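Local coordinates for serine protease pet (Escherichia coli, PDB 4OM9), which probably cleaves the host cytoskeletal protein alpha-fodrin, acting as a serine protease carried in the passenger domain of an autotransporter enterotoxin, at residues 118-123 / 221-226; 132-137 / 214-219; 100-105 / 243-248. One frame throughout, in Å; residues are numbered along the deposited sequence.

Contact 1. Residues 118-123 / 221-226; sequences DTSFNY and KWVLLG
D118 and K221 make the charged end of this contact, in which the loop ahead of helix 127-134 lies against strand 221-232 of the chymotrypsin-like protease domain. K221 NZ stands 2.5 Å from D118 OD2, a salt bridge in which NZ meets the oxygen on its syn side, 33° out of the carboxylate plane; beyond CG the extended lysine chain crosses the aspartate at about a right angle.

Hydrogen bonds within the loop hold the other oxygen. S120 OG reaches D118 OD1 at 2.7 Å on the syn lone pair, while S120 N approaches the same atom from above the carboxylate at 2.8 Å, closing an Asx turn. Between the backbones, L224 N donates to D118 O (2.9 Å), and a water links D118 N to W222 O.

The apolar end belongs to F121. Its chi1 of -180° sets CG anti to the backbone N; its side chain and that of L225 lie side by side, with L225 CD1 over one ring face, 3.6 Å from the centroid and 20° off the normal. F121 CB meets V223 CG1 at 3.6 Å.

Both carboxylate oxygens of D118 are thus engaged, which should restrict its rotation and probably favours the ionised form.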
loop_
_atom_site.group_PDB
_atom_site.type_symbol
_atom_site.label_atom_id
_atom_site.label_comp_id
_atom_site.label_asym_id
_atom_site.label_seq_id
_atom_site.Cartn_x
_atom_site.Cartn_y
_atom_site.Cartn_z
ATOM N N ASP A 118 -21.654 -1.925 20.979
ATOM C CA ASP A 118 -21.566 -1.563 22.393
ATOM C C ASP A 118 -22.961 -1.234 22.930
ATOM O O ASP A 118 -23.699 -0.484 22.312
ATOM C CB ASP A 118 -20.615 -0.374 22.580
ATOM C CG ASP A 118 -20.586 0.149 24.020
ATOM O OD1 ASP A 118 -21.564 0.793 24.470
ATOM O OD2 ASP A 118 -19.565 -0.067 24.699
ATOM N N THR A 119 -23.303 -1.789 24.085
ATOM C CA THR A 119 -24.637 -1.653 24.675
ATOM C C THR A 119 -24.664 -0.812 25.952
ATOM O O THR A 119 -25.481 -1.059 26.832
ATOM C CB THR A 119 -25.234 -3.042 25.040
ATOM O OG1 THR A 119 -24.249 -3.796 25.763
ATOM C CG2 THR A 119 -25.632 -3.819 23.794
ATOM N N SER A 120 -23.782 0.173 26.064
ATOM C CA SER A 120 -23.718 0.965 27.289
ATOM C C SER A 120 -24.609 2.232 27.289
ATOM O O SER A 120 -24.379 3.154 28.079
ATOM C CB SER A 120 -22.273 1.370 27.556
ATOM O OG SER A 120 -21.878 2.357 26.621
ATOM N N PHE A 121 -25.611 2.297 26.413
ATOM C CA PHE A 121 -26.522 3.436 26.453
ATOM C C PHE A 121 -27.537 3.322 27.598
ATOM O O PHE A 121 -28.233 2.326 27.725
ATOM C CB PHE A 121 -27.280 3.614 25.139
ATOM C CG PHE A 121 -28.218 4.796 25.164
ATOM C CD1 PHE A 121 -27.713 6.090 25.183
ATOM C CD2 PHE A 121 -29.587 4.613 25.217
ATOM C CE1 PHE A 121 -28.553 7.171 25.236
ATOM C CE2 PHE A 121 -30.440 5.697 25.265
ATOM C CZ PHE A 121 -29.924 6.985 25.280
ATOM N N ASN A 122 -27.622 4.363 28.418
ATOM C CA ASN A 122 -28.526 4.361 29.568
ATOM C C ASN A 122 -29.616 5.412 29.448
ATOM O O ASN A 122 -29.433 6.556 29.867
ATOM C CB ASN A 122 -27.743 4.588 30.856
ATOM C CG ASN A 122 -28.559 4.294 32.085
ATOM O OD1 ASN A 122 -29.781 4.174 32.015
ATOM N ND2 ASN A 122 -27.890 4.174 33.224
ATOM N N TYR A 123 -30.761 5.010 28.909
ATOM C CA TYR A 123 -31.879 5.922 28.689
ATOM C C TYR A 123 -32.404 6.573 29.968
ATOM O O TYR A 123 -33.121 7.562 29.903
ATOM C CB TYR A 123 -33.031 5.186 27.998
ATOM C CG TYR A 123 -34.056 6.104 27.344
ATOM C CD1 TYR A 123 -33.652 7.169 26.540
ATOM C CD2 TYR A 123 -35.422 5.871 27.489
ATOM C CE1 TYR A 123 -34.582 7.998 25.913
ATOM C CE2 TYR A 123 -36.357 6.686 26.872
ATOM C CZ TYR A 123 -35.931 7.760 26.085
ATOM O OH TYR A 123 -36.856 8.559 25.466
ATOM N N LYS A 221 -16.294 6.310 21.841
ATOM C CA LYS A 221 -16.787 5.103 21.199
ATOM C C LYS A 221 -18.229 5.246 20.736
ATOM O O LYS A 221 -19.039 5.897 21.383
ATOM C CB LYS A 221 -16.677 3.919 22.155
ATOM C CG LYS A 221 -17.417 4.125 23.472
ATOM C CD LYS A 221 -17.562 2.819 24.231
ATOM C CE LYS A 221 -18.414 2.996 25.487
ATOM N NZ LYS A 221 -18.599 1.698 26.200
ATOM N N TRP A 222 -18.546 4.609 19.618
ATOM C CA TRP A 222 -19.924 4.532 19.157
ATOM C C TRP A 222 -20.733 3.500 19.946
ATOM O O TRP A 222 -20.280 2.381 20.227
ATOM C CB TRP A 222 -19.970 4.208 17.666
ATOM C CG TRP A 222 -19.525 5.363 16.840
ATOM C CD1 TRP A 222 -18.281 5.584 16.355
ATOM C CD2 TRP A 222 -20.321 6.475 16.437
ATOM N NE1 TRP A 222 -18.247 6.761 15.649
ATOM C CE2 TRP A 222 -19.491 7.333 15.687
ATOM C CE3 TRP A 222 -21.664 6.829 16.630
ATOM C CZ2 TRP A 222 -19.948 8.526 15.130
ATOM C CZ3 TRP A 222 -22.121 8.008 16.080
ATOM C CH2 TRP A 222 -21.262 8.847 15.332
ATOM N N VAL A 223 -21.949 3.893 20.274
ATOM C CA VAL A 223 -22.765 3.161 21.198
ATOM C C VAL A 223 -24.075 2.910 20.504
ATOM O O VAL A 223 -24.542 3.762 19.766
ATOM C CB VAL A 223 -22.925 3.978 22.508
ATOM C CG1 VAL A 223 -24.280 3.782 23.172
ATOM C CG2 VAL A 223 -21.759 3.697 23.442
ATOM N N LEU A 224 -24.663 1.736 20.708
ATOM C CA LEU A 224 -25.975 1.469 20.152
ATOM C C LEU A 224 -27.058 2.215 20.936
ATOM O O LEU A 224 -27.367 1.818 22.059
ATOM C CB LEU A 224 -26.264 -0.018 20.183
ATOM C CG LEU A 224 -27.531 -0.503 19.488
ATOM C CD1 LEU A 224 -27.399 -0.355 17.975
ATOM C CD2 LEU A 224 -27.774 -1.961 19.889
ATOM N N LEU A 225 -27.636 3.268 20.354
ATOM C CA LEU A 225 -28.694 4.049 21.026
ATOM C C LEU A 225 -29.962 3.233 21.209
ATOM O O LEU A 225 -30.604 3.249 22.273
ATOM C CB LEU A 225 -29.042 5.317 20.238
ATOM C CG LEU A 225 -30.228 6.135 20.809
ATOM C CD1 LEU A 225 -29.738 7.093 21.881
ATOM C CD2 LEU A 225 -30.992 6.931 19.730
ATOM N N GLY A 226 -30.326 2.523 20.147
ATOM C CA GLY A 226 -31.523 1.706 20.155
ATOM C C GLY A 226 -31.790 1.186 18.756
ATOM O O GLY A 226 -30.868 1.078 17.954
HETATM O O HOH W 1 -21.295 0.186 18.738
#

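Contact 2. Residues 132-137 / 214-219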
loop_
_atom_site.group_PDB
_atom_site.type_symbol
_atom_site.label_atom_id
_atom_site.label_comp_id
_atom_site.label_asym_id
_atom_site.label_seq_id
_atom_site.Cartn_x
_atom_site.Cartn_y
_atom_site.Cartn_z
ATOM N N ASP A 132 -24.537 15.855 27.560
ATOM C CA ASP A 132 -23.112 16.028 27.814
ATOM C C ASP A 132 -22.278 14.794 27.408
ATOM O O ASP A 132 -21.147 14.945 26.950
ATOM C CB ASP A 132 -22.890 16.386 29.288
ATOM C CG ASP A 132 -23.392 17.805 29.630
ATOM O OD1 ASP A 132 -23.286 18.708 28.765
ATOM O OD2 ASP A 132 -23.898 18.028 30.754
ATOM N N ARG A 133 -22.841 13.589 27.540
ATOM C CA ARG A 133 -22.114 12.369 27.190
ATOM C C ARG A 133 -22.079 12.112 25.680
ATOM O O ARG A 133 -21.093 11.600 25.152
ATOM C CB ARG A 133 -22.718 11.143 27.898
ATOM C CG ARG A 133 -22.041 9.825 27.495
ATOM C CD ARG A 133 -22.383 8.658 28.406
ATOM N NE ARG A 133 -22.020 8.906 29.796
ATOM C CZ ARG A 133 -20.784 8.810 30.270
ATOM N NH1 ARG A 133 -19.787 8.485 29.460
ATOM N NH2 ARG A 133 -20.542 9.046 31.552
ATOM N N TYR A 134 -23.150 12.466 24.980
ATOM C CA TYR A 134 -23.244 12.132 23.568
ATOM C C TYR A 134 -23.404 13.331 22.637
ATOM O O TYR A 134 -23.592 13.162 21.427
ATOM C CB TYR A 134 -24.408 11.168 23.341
ATOM C CG TYR A 134 -24.324 9.895 24.145
ATOM C CD1 TYR A 134 -23.510 8.834 23.745
ATOM C CD2 TYR A 134 -25.053 9.751 25.302
ATOM C CE1 TYR A 134 -23.459 7.673 24.474
ATOM C CE2 TYR A 134 -24.995 8.615 26.030
ATOM C CZ TYR A 134 -24.203 7.581 25.625
ATOM O OH TYR A 134 -24.179 6.445 26.398
ATOM N N GLY A 135 -23.328 14.538 23.189
ATOM C CA GLY A 135 -23.453 15.742 22.383
ATOM C C GLY A 135 -22.247 16.056 21.527
ATOM O O GLY A 135 -21.108 15.747 21.883
ATOM N N VAL A 136 -22.509 16.667 20.378
ATOM C CA VAL A 136 -21.472 16.985 19.406
ATOM C C VAL A 136 -21.436 18.492 19.182
ATOM O O VAL A 136 -22.488 19.136 19.069
ATOM C CB VAL A 136 -21.722 16.263 18.064
ATOM C CG1 VAL A 136 -20.588 16.537 17.066
ATOM C CG2 VAL A 136 -21.894 14.779 18.286
ATOM N N ASP A 137 -20.237 19.067 19.140
ATOM C CA ASP A 137 -20.119 20.502 18.879
ATOM C C ASP A 137 -20.381 20.775 17.409
ATOM O O ASP A 137 -19.787 20.141 16.542
ATOM C CB ASP A 137 -18.742 21.031 19.273
ATOM C CG ASP A 137 -18.480 22.435 18.730
ATOM O OD1 ASP A 137 -18.826 23.418 19.416
ATOM O OD2 ASP A 137 -17.933 22.554 17.612
ATOM N N VAL A 214 -24.840 6.336 18.406
ATOM C CA VAL A 214 -24.642 7.615 19.026
ATOM C C VAL A 214 -23.283 7.541 19.724
ATOM O O VAL A 214 -22.834 6.457 20.063
ATOM C CB VAL A 214 -25.857 7.911 19.937
ATOM C CG1 VAL A 214 -25.468 8.155 21.360
ATOM C CG2 VAL A 214 -26.706 9.018 19.348
ATOM N N PHE A 215 -22.580 8.657 19.857
ATOM C CA PHE A 215 -21.158 8.594 20.181
ATOM C C PHE A 215 -20.826 9.182 21.543
ATOM O O PHE A 215 -21.049 10.368 21.801
ATOM C CB PHE A 215 -20.355 9.301 19.086
ATOM C CG PHE A 215 -18.864 9.321 19.322
ATOM C CD1 PHE A 215 -18.069 8.243 18.953
ATOM C CD2 PHE A 215 -18.253 10.438 19.877
ATOM C CE1 PHE A 215 -16.693 8.265 19.154
ATOM C CE2 PHE A 215 -16.881 10.474 20.079
ATOM C CZ PHE A 215 -16.095 9.373 19.714
ATOM N N ASP A 216 -20.275 8.332 22.399
ATOM C CA ASP A 216 -19.907 8.670 23.770
ATOM C C ASP A 216 -18.658 9.548 23.798
ATOM O O ASP A 216 -17.590 9.120 23.356
ATOM C CB ASP A 216 -19.690 7.368 24.553
ATOM C CG ASP A 216 -19.447 7.575 26.049
ATOM O OD1 ASP A 216 -18.781 8.561 26.449
ATOM O OD2 ASP A 216 -19.907 6.701 26.826
ATOM N N ASN A 217 -18.817 10.769 24.320
ATOM C CA ASN A 217 -17.767 11.804 24.444
ATOM C C ASN A 217 -16.547 11.444 25.261
ATOM O O ASN A 217 -15.445 11.899 24.975
ATOM C CB ASN A 217 -18.346 13.072 25.098
ATOM C CG ASN A 217 -18.808 14.075 24.100
ATOM O OD1 ASN A 217 -18.216 14.212 23.026
ATOM N ND2 ASN A 217 -19.875 14.791 24.433
ATOM N N LYS A 218 -16.776 10.694 26.333
ATOM C CA LYS A 218 -15.757 10.479 27.346
ATOM C C LYS A 218 -15.053 9.159 27.125
ATOM O O LYS A 218 -13.897 8.989 27.498
ATOM C CB LYS A 218 -16.378 10.512 28.740
ATOM C CG LYS A 218 -17.203 11.753 29.025
ATOM C CD LYS A 218 -16.372 13.015 28.915
ATOM C CE LYS A 218 -17.108 14.208 29.501
ATOM N NZ LYS A 218 -18.392 14.477 28.802
ATOM N N GLU A 219 -15.768 8.217 26.524
ATOM C CA GLU A 219 -15.224 6.892 26.281
ATOM C C GLU A 219 -14.732 6.784 24.849
ATOM O O GLU A 219 -14.090 5.807 24.486
ATOM C CB GLU A 219 -16.277 5.823 26.571
ATOM C CG GLU A 219 -16.924 5.936 27.943
ATOM C CD GLU A 219 -16.056 5.392 29.071
ATOM O OE1 GLU A 219 -14.864 5.751 29.152
ATOM O OE2 GLU A 219 -16.575 4.601 29.887
HETATM O O HOH W 2 -23.687 11.253 19.257
HETATM O O HOH W 3 -20.535 12.692 21.311
#
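R133 and D216 meet where the last turn of helix 127-134 lies against the end of strand 211-216, and the arginine can be traced outward atom by atom. From CB, chi1 of 176° sets CG anti to the backbone N; there CG lies over one face of the neighbouring Y134 ring, offset toward the rim, and also 3.6 Å from D216 OD1. CD follows at 3.5 Å from D216 OD2. The chain then bends at chi3 (-58°), and at the tip NH1 donates to both carboxylate oxygens, with OD1 and OD2 each 3.2 Å away. This is a forked salt bridge on the syn sides, yet not a flat one: the guanidinium and carboxylate planes are 68° apart, and a single nitrogen serves both oxygens.

D216 OD1 has further donors. K218 N comes nearly along its C-O bond and E219 N from well above the carboxylate plane, so an Asx turn widens into an Asx motif that bends the chain after the strand.

N217 completes the join by gripping the end of the helix. Its backbone N donates to R133 O at 2.6 Å, while ND2 bridges two carbonyls, D132 O at 2.8 Å and G135 O at 3.0 Å; D132 O lies close to the amide plane, G135 O somewhat tilted from it. Next to this, Y134 CE1 packs on D216 CB at 3.8 Å, and one water joins Y134 O to F215 N.

The contact thus fastens the end of helix 127-134 to the turn between strands 211-216 and 221-232. V136, just past the helix, pairs with E144 of strand 143-151, V214 pairs with V223, and F215 CB points away from 132-137, its ring meeting W222, L45 and P46.

Contact 3. Residues 100-105 / 243-248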
loop_
_atom_site.group_PDB
_atom_site.type_symbol
_atom_site.label_atom_id
_atom_site.label_comp_id
_atom_site.label_asym_id
_atom_site.label_seq_id
_atom_site.Cartn_x
_atom_site.Cartn_y
_atom_site.Cartn_z
ATOM N N ASN A 100 -42.625 -1.040 24.727
ATOM C CA ASN A 100 -42.003 0.006 23.938
ATOM C C ASN A 100 -41.377 -0.526 22.624
ATOM O O ASN A 100 -40.638 0.213 21.954
ATOM C CB ASN A 100 -40.938 0.719 24.780
ATOM C CG ASN A 100 -40.710 2.170 24.347
ATOM O OD1 ASN A 100 -41.650 2.892 23.978
ATOM N ND2 ASN A 100 -39.452 2.598 24.405
ATOM N N ASP A 101 -41.671 -1.797 22.293
ATOM C CA ASP A 101 -41.366 -2.409 20.982
ATOM C C ASP A 101 -39.917 -2.891 20.931
ATOM O O ASP A 101 -39.359 -3.159 19.862
ATOM C CB ASP A 101 -41.669 -1.424 19.831
ATOM C CG ASP A 101 -41.524 -2.043 18.441
ATOM O OD1 ASP A 101 -41.768 -3.250 18.274
ATOM O OD2 ASP A 101 -41.170 -1.299 17.493
ATOM N N PHE A 102 -39.312 -3.032 22.104
ATOM C CA PHE A 102 -37.940 -3.489 22.166
ATOM C C PHE A 102 -37.894 -5.007 21.991
ATOM O O PHE A 102 -38.785 -5.724 22.460
ATOM C CB PHE A 102 -37.290 -3.070 23.482
ATOM C CG PHE A 102 -35.908 -3.608 23.659
ATOM C CD1 PHE A 102 -34.830 -3.034 22.987
ATOM C CD2 PHE A 102 -35.683 -4.710 24.479
ATOM C CE1 PHE A 102 -33.551 -3.534 23.138
ATOM C CE2 PHE A 102 -34.402 -5.232 24.641
ATOM C CZ PHE A 102 -33.329 -4.653 23.963
ATOM N N SER A 103 -36.850 -5.492 21.319
ATOM C CA SER A 103 -36.655 -6.923 21.155
ATOM C C SER A 103 -35.194 -7.330 21.304
ATOM O O SER A 103 -34.340 -6.878 20.553
ATOM C CB SER A 103 -37.178 -7.385 19.798
ATOM O OG SER A 103 -36.989 -8.792 19.651
ATOM N N ILE A 104 -34.926 -8.187 22.289
ATOM C CA ILE A 104 -33.626 -8.836 22.446
ATOM C C ILE A 104 -33.761 -10.295 22.018
ATOM O O ILE A 104 -34.649 -11.035 22.474
ATOM C CB ILE A 104 -33.080 -8.741 23.885
ATOM C CG1 ILE A 104 -31.799 -9.564 24.035
ATOM C CG2 ILE A 104 -34.084 -9.234 24.869
ATOM C CD1 ILE A 104 -30.631 -9.067 23.203
ATOM N N GLN A 105 -32.877 -10.679 21.109
ATOM C CA GLN A 105 -32.957 -11.939 20.406
ATOM C C GLN A 105 -31.821 -12.874 20.801
ATOM O O GLN A 105 -30.678 -12.436 21.012
ATOM C CB GLN A 105 -32.906 -11.717 18.888
ATOM C CG GLN A 105 -34.092 -10.984 18.267
ATOM C CD GLN A 105 -33.867 -10.749 16.778
ATOM O OE1 GLN A 105 -32.909 -10.082 16.381
ATOM N NE2 GLN A 105 -34.731 -11.319 15.948
ATOM N N THR A 243 -36.669 3.072 19.419
ATOM C CA THR A 243 -36.848 2.372 20.689
ATOM C C THR A 243 -35.507 2.326 21.397
ATOM O O THR A 243 -34.570 1.728 20.897
ATOM C CB THR A 243 -37.396 0.951 20.484
ATOM O OG1 THR A 243 -38.739 1.040 19.996
ATOM C CG2 THR A 243 -37.373 0.148 21.789
ATOM N N PRO A 244 -35.404 2.997 22.548
ATOM C CA PRO A 244 -34.149 3.077 23.297
ATOM C C PRO A 244 -33.686 1.704 23.732
ATOM O O PRO A 244 -34.512 0.929 24.241
ATOM C CB PRO A 244 -34.509 3.938 24.512
ATOM C CG PRO A 244 -35.769 4.662 24.114
ATOM C CD PRO A 244 -36.502 3.698 23.237
ATOM N N PHE A 245 -32.403 1.400 23.552
ATOM C CA PHE A 245 -31.887 0.095 23.971
ATOM C C PHE A 245 -32.217 -0.214 25.427
ATOM O O PHE A 245 -32.049 0.634 26.298
ATOM C CB PHE A 245 -30.368 -0.001 23.792
ATOM C CG PHE A 245 -29.773 -1.204 24.478
ATOM C CD1 PHE A 245 -29.825 -2.448 23.877
ATOM C CD2 PHE A 245 -29.207 -1.097 25.740
ATOM C CE1 PHE A 245 -29.298 -3.566 24.513
ATOM C CE2 PHE A 245 -28.678 -2.197 26.371
ATOM C CZ PHE A 245 -28.723 -3.437 25.759
ATOM N N ASP A 246 -32.635 -1.447 25.695
ATOM C CA ASP A 246 -33.140 -1.804 27.031
ATOM C C ASP A 246 -32.293 -2.902 27.691
ATOM O O ASP A 246 -32.444 -4.076 27.387
ATOM C CB ASP A 246 -34.607 -2.234 26.922
ATOM C CG ASP A 246 -35.203 -2.702 28.249
ATOM O OD1 ASP A 246 -34.513 -2.769 29.291
ATOM O OD2 ASP A 246 -36.406 -3.010 28.240
ATOM N N SER A 247 -31.448 -2.484 28.629
ATOM C CA SER A 247 -30.551 -3.355 29.378
ATOM C C SER A 247 -31.238 -4.436 30.207
ATOM O O SER A 247 -30.858 -5.607 30.186
ATOM C CB SER A 247 -29.707 -2.506 30.320
ATOM O OG SER A 247 -28.395 -2.380 29.823
ATOM N N LYS A 248 -32.221 -4.006 30.977
ATOM C CA LYS A 248 -32.945 -4.865 31.883
ATOM C C LYS A 248 -33.581 -6.046 31.166
ATOM O O LYS A 248 -33.431 -7.187 31.589
ATOM C CB LYS A 248 -34.015 -4.044 32.605
ATOM C CG LYS A 248 -34.945 -4.849 33.483
ATOM C CD LYS A 248 -36.052 -3.946 34.031
ATOM C CE LYS A 248 -36.930 -4.699 35.004
ATOM N NZ LYS A 248 -37.356 -6.016 34.431
HETATM O O HOH W 4 -37.392 0.941 25.269
#
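The F102 ring is overlapped by D246, whose CB sits over the centre of one face, 3.6 Å from the centroid and 11° off the normal: a CH-pi contact joining strand 102-107 of the first beta-barrel of the chymotrypsin-like fold to the loop that leaves the second. A chi1 of 175° sets F102 CG anti to the backbone N, on a CB that points toward 243-248. The ring edge, on the CE1 and CZ side, is turned to the face of F245 in an offset edge-to-face pair, with centroids 5.8 Å apart and planes at 85°. T243 CG2 lies at the ring's edge and touches F102 CB at 3.6 Å.

D246 is the N-cap of helix 247-255: its side chain caps a backbone N in the first turn, and OD2 also bonds T249 OG1.

D101 OD1 accepts from the backbone N of H72, as the triad aspartate does in this clan, so D101 and H72 are probably the catalytic pair; OD2 is bonded separately to H229 ND1. One residue earlier, N100 O accepts from T243 OG1 at 2.9 Å, nearly in line with its C=O. K190 holds N100 OD1; a water accepts from N100 ND2 at 2.8 Å and donates to P244 O at 3.1 Å.

How the contacts relate
Along the chain the contacts close like brackets: 100-105, 118-123 and 132-137 meet 243-248, 221-226 and 214-219 in reverse order, so contact 3 is outermost and contact 2 innermost. The second segments of all three reach one antiparallel sheet, in which strand 221-232 lies between 211-216 and 239-244. Contact 1 is accordingly the middle member: its centre is about 11 Å from that of contact 2 and 12 Å from that of contact 3, with direct backbone touches to both, whereas contacts 2 and 3 have centres about 21 Å apart and do not touch. Contact 3 joins the five-stranded sheet that holds strand 102-107 to this sheet, while contacts 1 and 2 lay the connecting loop and helix 127-134 on it.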